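Local coordinates for methyltransferase-like protein (Saccharopolyspora spinosa, PDB 4PNE) that catalyses a [4+2] cycloaddition in spinosyn biosynthesis on a fold resembling that of S-adenosylmethionine-dependent methyltransferases, and holds S-adenosyl-L-homocysteine, at residues 190-201 against 288-299. Sequence-based numbering, arbitrary orientation.
Sequences GGILGVTEVVKR and HDMGYAILTARK
Val195 and Leu295 form a hydrogen-bonded pair near the middle of an antiparallel ladder, with Leu295 N to Val195 O at 2.8 Å and an almost straight N-H...O angle of 179°. The same pairing recurs at Leu193-Ala297, Glu197-Ala293 and Val199-Gly291; between them, CA-H...O contacts such as Thr196 CA to Ala293 O (3.2 Å) fill the non-hydrogen-bonded positions.

Among side-chain polar contacts, Thr196 OG1 donates to Tyr292 OH at 3.0 Å, and that hydroxyl also bonds Gln168. The Tyr292 ring, turned by a chi1 of -154° that sets CG anti to N, lies with one face against Glu197 O, 3.3 Å above the plane and offset toward the rim. At one end of the ladder, Arg201 NH1 reaches His288 O at 2.7 Å, close to the guanidinium plane, while a water joins NH1 to Met290 O; at the other, a second water links Gly190 O to Arg298 NH1, and Arg298 NE forms a salt bridge with Glu236.

Apolar packing puts Val198 CG2 at the tyrosine edge, 3.7 Å from Tyr292 CE1, and Ile192 CG2 against Thr296 CG2 at 3.6 Å.

In the strand order 3-2-1-4-5-7-6, as in class I methyltransferases, strand 290-298 is the seventh, inserted antiparallel between 191-200 and edge strand 236-242; 161-167 runs parallel on the far side of 191-200. Helix 73-88 packs on the Thr196, Tyr292 and Ile294 face, where Tyr292 approaches the ligand-binding His61, and helix 223-233 covers the Leu193, Ala293 and Leu295 face.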
loop_
_atom_site.group_PDB
_atom_site.type_symbol
_atom_site.label_atom_id
_atom_site.label_comp_id
_atom_site.label_asym_id
_atom_site.label_seq_id
_atom_site.Cartn_x
_atom_site.Cartn_y
_atom_site.Cartn_z
ATOM N N GLY A 190 1.310 -13.984 -17.675
ATOM C CA GLY A 190 0.353 -14.584 -16.770
ATOM C C GLY A 190 0.496 -14.148 -15.318
ATOM O O GLY A 190 -0.334 -14.505 -14.508
ATOM N N GLY A 191 1.563 -13.423 -14.991
ATOM C CA GLY A 191 1.793 -12.951 -13.635
ATOM C C GLY A 191 0.685 -12.039 -13.140
ATOM O O GLY A 191 0.184 -11.200 -13.881
ATOM N N ILE A 192 0.380 -12.169 -11.855
ATOM C CA ILE A 192 -0.726 -11.478 -11.227
ATOM C C ILE A 192 -0.323 -10.266 -10.399
ATOM O O ILE A 192 0.626 -10.344 -9.620
ATOM C CB ILE A 192 -1.468 -12.422 -10.298
ATOM C CG1 ILE A 192 -1.799 -13.733 -10.999
ATOM C CG2 ILE A 192 -2.718 -11.735 -9.755
ATOM C CD1 ILE A 192 -2.867 -13.626 -12.043
ATOM N N LEU A 193 -1.031 -9.153 -10.584
ATOM C CA LEU A 193 -0.849 -7.954 -9.767
ATOM C C LEU A 193 -2.076 -7.714 -8.924
ATOM O O LEU A 193 -3.184 -7.647 -9.453
ATOM C CB LEU A 193 -0.590 -6.714 -10.629
ATOM C CG LEU A 193 -0.643 -5.334 -9.957
ATOM C CD1 LEU A 193 0.486 -5.161 -8.935
ATOM C CD2 LEU A 193 -0.613 -4.218 -11.033
ATOM N N GLY A 194 -1.888 -7.563 -7.625
ATOM C CA GLY A 194 -2.968 -7.170 -6.747
ATOM C C GLY A 194 -2.746 -5.764 -6.265
ATOM O O GLY A 194 -1.683 -5.480 -5.723
ATOM N N VAL A 195 -3.739 -4.908 -6.465
ATOM C CA VAL A 195 -3.703 -3.506 -6.094
ATOM C C VAL A 195 -4.789 -3.152 -5.101
ATOM O O VAL A 195 -5.950 -3.517 -5.298
ATOM C CB VAL A 195 -3.888 -2.602 -7.334
ATOM C CG1 VAL A 195 -4.000 -1.102 -6.995
ATOM C CG2 VAL A 195 -2.825 -2.896 -8.406
ATOM N N THR A 196 -4.436 -2.429 -4.036
ATOM C CA THR A 196 -5.461 -1.807 -3.220
ATOM C C THR A 196 -5.222 -0.336 -3.144
ATOM O O THR A 196 -4.079 0.157 -3.226
ATOM C CB THR A 196 -5.574 -2.407 -1.825
ATOM O OG1 THR A 196 -4.448 -2.041 -1.022
ATOM C CG2 THR A 196 -5.680 -3.922 -1.883
ATOM N N GLU A 197 -6.320 0.398 -2.999
ATOM C CA GLU A 197 -6.163 1.819 -2.941
ATOM C C GLU A 197 -7.350 2.487 -2.290
ATOM O O GLU A 197 -8.509 2.011 -2.383
ATOM C CB GLU A 197 -5.929 2.370 -4.339
ATOM C CG GLU A 197 -5.298 3.719 -4.362
ATOM C CD GLU A 197 -4.047 3.821 -3.486
ATOM O OE1 GLU A 197 -2.965 3.444 -4.006
ATOM O OE2 GLU A 197 -4.178 4.305 -2.345
ATOM N N VAL A 198 -7.042 3.585 -1.610
ATOM C CA VAL A 198 -8.025 4.588 -1.204
ATOM C C VAL A 198 -8.425 5.418 -2.409
ATOM O O VAL A 198 -7.562 5.999 -3.067
ATOM C CB VAL A 198 -7.462 5.513 -0.086
ATOM C CG1 VAL A 198 -8.444 6.596 0.302
ATOM C CG2 VAL A 198 -7.056 4.685 1.142
ATOM N N VAL A 199 -9.716 5.452 -2.703
ATOM C CA VAL A 199 -10.246 6.149 -3.884
ATOM C C VAL A 199 -11.357 7.130 -3.514
ATOM O O VAL A 199 -11.907 7.080 -2.439
ATOM C CB VAL A 199 -10.799 5.166 -4.935
ATOM C CG1 VAL A 199 -9.683 4.302 -5.494
ATOM C CG2 VAL A 199 -11.902 4.279 -4.355
ATOM N N LYS A 200 -11.698 8.021 -4.430
ATOM C CA LYS A 200 -12.990 8.686 -4.328
ATOM C C LYS A 200 -14.059 7.648 -4.656
ATOM O O LYS A 200 -13.955 6.980 -5.693
ATOM C CB LYS A 200 -13.032 9.866 -5.297
ATOM C CG LYS A 200 -14.273 10.723 -5.145
ATOM C CD LYS A 200 -14.140 11.976 -5.986
ATOM C CE LYS A 200 -15.193 13.013 -5.616
ATOM N NZ LYS A 200 -16.541 12.557 -5.992
ATOM N N ARG A 201 -15.031 7.450 -3.763
ATOM C CA ARG A 201 -15.954 6.331 -3.923
ATOM C C ARG A 201 -16.737 6.404 -5.225
ATOM O O ARG A 201 -16.951 5.395 -5.876
ATOM C CB ARG A 201 -16.959 6.276 -2.767
ATOM C CG ARG A 201 -17.941 5.096 -2.875
ATOM C CD ARG A 201 -18.973 5.078 -1.765
ATOM N NE ARG A 201 -19.744 6.313 -1.683
ATOM C CZ ARG A 201 -19.608 7.241 -0.738
ATOM N NH1 ARG A 201 -18.750 7.088 0.239
ATOM N NH2 ARG A 201 -20.376 8.330 -0.766
ATOM N N HIS A 288 -16.011 10.721 4.350
ATOM C CA HIS A 288 -17.262 10.153 3.877
ATOM C C HIS A 288 -17.298 10.010 2.327
ATOM O O HIS A 288 -18.103 9.251 1.787
ATOM C CB HIS A 288 -18.445 10.988 4.351
ATOM C CG HIS A 288 -19.731 10.557 3.737
ATOM N ND1 HIS A 288 -20.250 9.301 3.953
ATOM C CD2 HIS A 288 -20.566 11.169 2.866
ATOM C CE1 HIS A 288 -21.365 9.165 3.262
ATOM N NE2 HIS A 288 -21.585 10.288 2.600
ATOM N N ASP A 289 -16.452 10.777 1.637
ATOM C CA ASP A 289 -16.325 10.756 0.191
ATOM C C ASP A 289 -15.323 9.716 -0.295
ATOM O O ASP A 289 -15.285 9.403 -1.485
ATOM C CB ASP A 289 -15.895 12.133 -0.325
ATOM C CG ASP A 289 -16.947 13.208 -0.060
ATOM O OD1 ASP A 289 -18.149 12.918 -0.256
ATOM O OD2 ASP A 289 -16.564 14.315 0.370
ATOM N N MET A 290 -14.529 9.180 0.636
ATOM C CA MET A 290 -13.574 8.131 0.321
ATOM C C MET A 290 -14.213 6.780 0.218
ATOM O O MET A 290 -15.163 6.483 0.917
ATOM C CB MET A 290 -12.494 8.066 1.387
ATOM C CG MET A 290 -11.603 9.273 1.365
ATOM S SD MET A 290 -10.503 9.299 2.789
ATOM C CE MET A 290 -9.047 9.997 2.024
ATOM N N GLY A 291 -13.634 5.930 -0.618
ATOM C CA GLY A 291 -13.998 4.522 -0.639
ATOM C C GLY A 291 -12.731 3.720 -0.795
ATOM O O GLY A 291 -11.624 4.227 -0.564
ATOM N N TYR A 292 -12.884 2.468 -1.197
ATOM C CA TYR A 292 -11.728 1.569 -1.254
ATOM C C TYR A 292 -11.913 0.506 -2.329
ATOM O O TYR A 292 -13.010 -0.016 -2.519
ATOM C CB TYR A 292 -11.514 0.917 0.109
ATOM C CG TYR A 292 -10.092 0.491 0.348
ATOM C CD1 TYR A 292 -9.161 1.395 0.820
ATOM C CD2 TYR A 292 -9.660 -0.804 0.062
ATOM C CE1 TYR A 292 -7.854 1.032 1.031
ATOM C CE2 TYR A 292 -8.352 -1.179 0.265
ATOM C CZ TYR A 292 -7.446 -0.265 0.750
ATOM O OH TYR A 292 -6.133 -0.628 0.955
ATOM N N ALA A 293 -10.818 0.162 -3.018
ATOM C CA ALA A 293 -10.842 -0.804 -4.133
ATOM C C ALA A 293 -9.801 -1.889 -3.956
ATOM O O ALA A 293 -8.683 -1.608 -3.513
ATOM C CB ALA A 293 -10.615 -0.066 -5.471
ATOM N N ILE A 294 -10.190 -3.136 -4.227
ATOM C CA ILE A 294 -9.265 -4.226 -4.419
ATOM C C ILE A 294 -9.329 -4.641 -5.881
ATOM O O ILE A 294 -10.411 -4.970 -6.385
ATOM C CB ILE A 294 -9.579 -5.447 -3.512
ATOM C CG1 ILE A 294 -9.662 -5.023 -2.041
ATOM C CG2 ILE A 294 -8.533 -6.535 -3.711
ATOM C CD1 ILE A 294 -10.166 -6.169 -1.132
ATOM N N LEU A 295 -8.212 -4.519 -6.594
ATOM C CA LEU A 295 -8.110 -4.872 -8.012
ATOM C C LEU A 295 -7.131 -6.031 -8.220
ATOM O O LEU A 295 -6.044 -6.053 -7.636
ATOM C CB LEU A 295 -7.644 -3.660 -8.823
ATOM C CG LEU A 295 -8.288 -2.297 -8.481
ATOM C CD1 LEU A 295 -7.660 -1.157 -9.284
ATOM C CD2 LEU A 295 -9.809 -2.341 -8.668
ATOM N N THR A 296 -7.495 -6.988 -9.069
ATOM C CA THR A 296 -6.603 -8.061 -9.499
ATOM C C THR A 296 -6.476 -7.949 -11.006
ATOM O O THR A 296 -7.463 -7.817 -11.738
ATOM C CB THR A 296 -7.125 -9.445 -9.082
ATOM O OG1 THR A 296 -7.486 -9.410 -7.694
ATOM C CG2 THR A 296 -6.075 -10.529 -9.321
ATOM N N ALA A 297 -5.238 -7.958 -11.470
ATOM C CA ALA A 297 -4.930 -7.802 -12.865
ATOM C C ALA A 297 -3.830 -8.756 -13.208
ATOM O O ALA A 297 -3.164 -9.277 -12.306
ATOM C CB ALA A 297 -4.514 -6.399 -13.163
ATOM N N ARG A 298 -3.662 -9.068 -14.494
ATOM C CA ARG A 298 -2.550 -9.943 -14.868
ATOM C C ARG A 298 -1.915 -9.544 -16.200
ATOM O O ARG A 298 -2.541 -8.914 -17.058
ATOM C CB ARG A 298 -2.996 -11.382 -14.916
ATOM C CG ARG A 298 -3.630 -11.764 -16.180
ATOM C CD ARG A 298 -3.695 -13.255 -16.300
ATOM N NE ARG A 298 -4.774 -13.546 -17.211
ATOM C CZ ARG A 298 -5.202 -14.759 -17.499
ATOM N NH1 ARG A 298 -4.621 -15.824 -16.950
ATOM N NH2 ARG A 298 -6.207 -14.884 -18.341
ATOM N N LYS A 299 -0.656 -9.903 -16.338
ATOM C CA LYS A 299 0.065 -9.769 -17.573
ATOM C C LYS A 299 -0.487 -10.854 -18.494
ATOM O O LYS A 299 -0.619 -12.002 -18.079
ATOM C CB LYS A 299 1.553 -9.946 -17.352
ATOM C CG LYS A 299 2.427 -9.608 -18.583
ATOM C CD LYS A 299 3.876 -9.695 -18.277
ATOM C CE LYS A 299 4.734 -9.180 -19.421
ATOM N NZ LYS A 299 6.107 -8.986 -18.982
HETATM O O HOH W 1 -2.167 -16.362 -15.250
HETATM O O HOH W 2 -17.445 4.842 1.075
#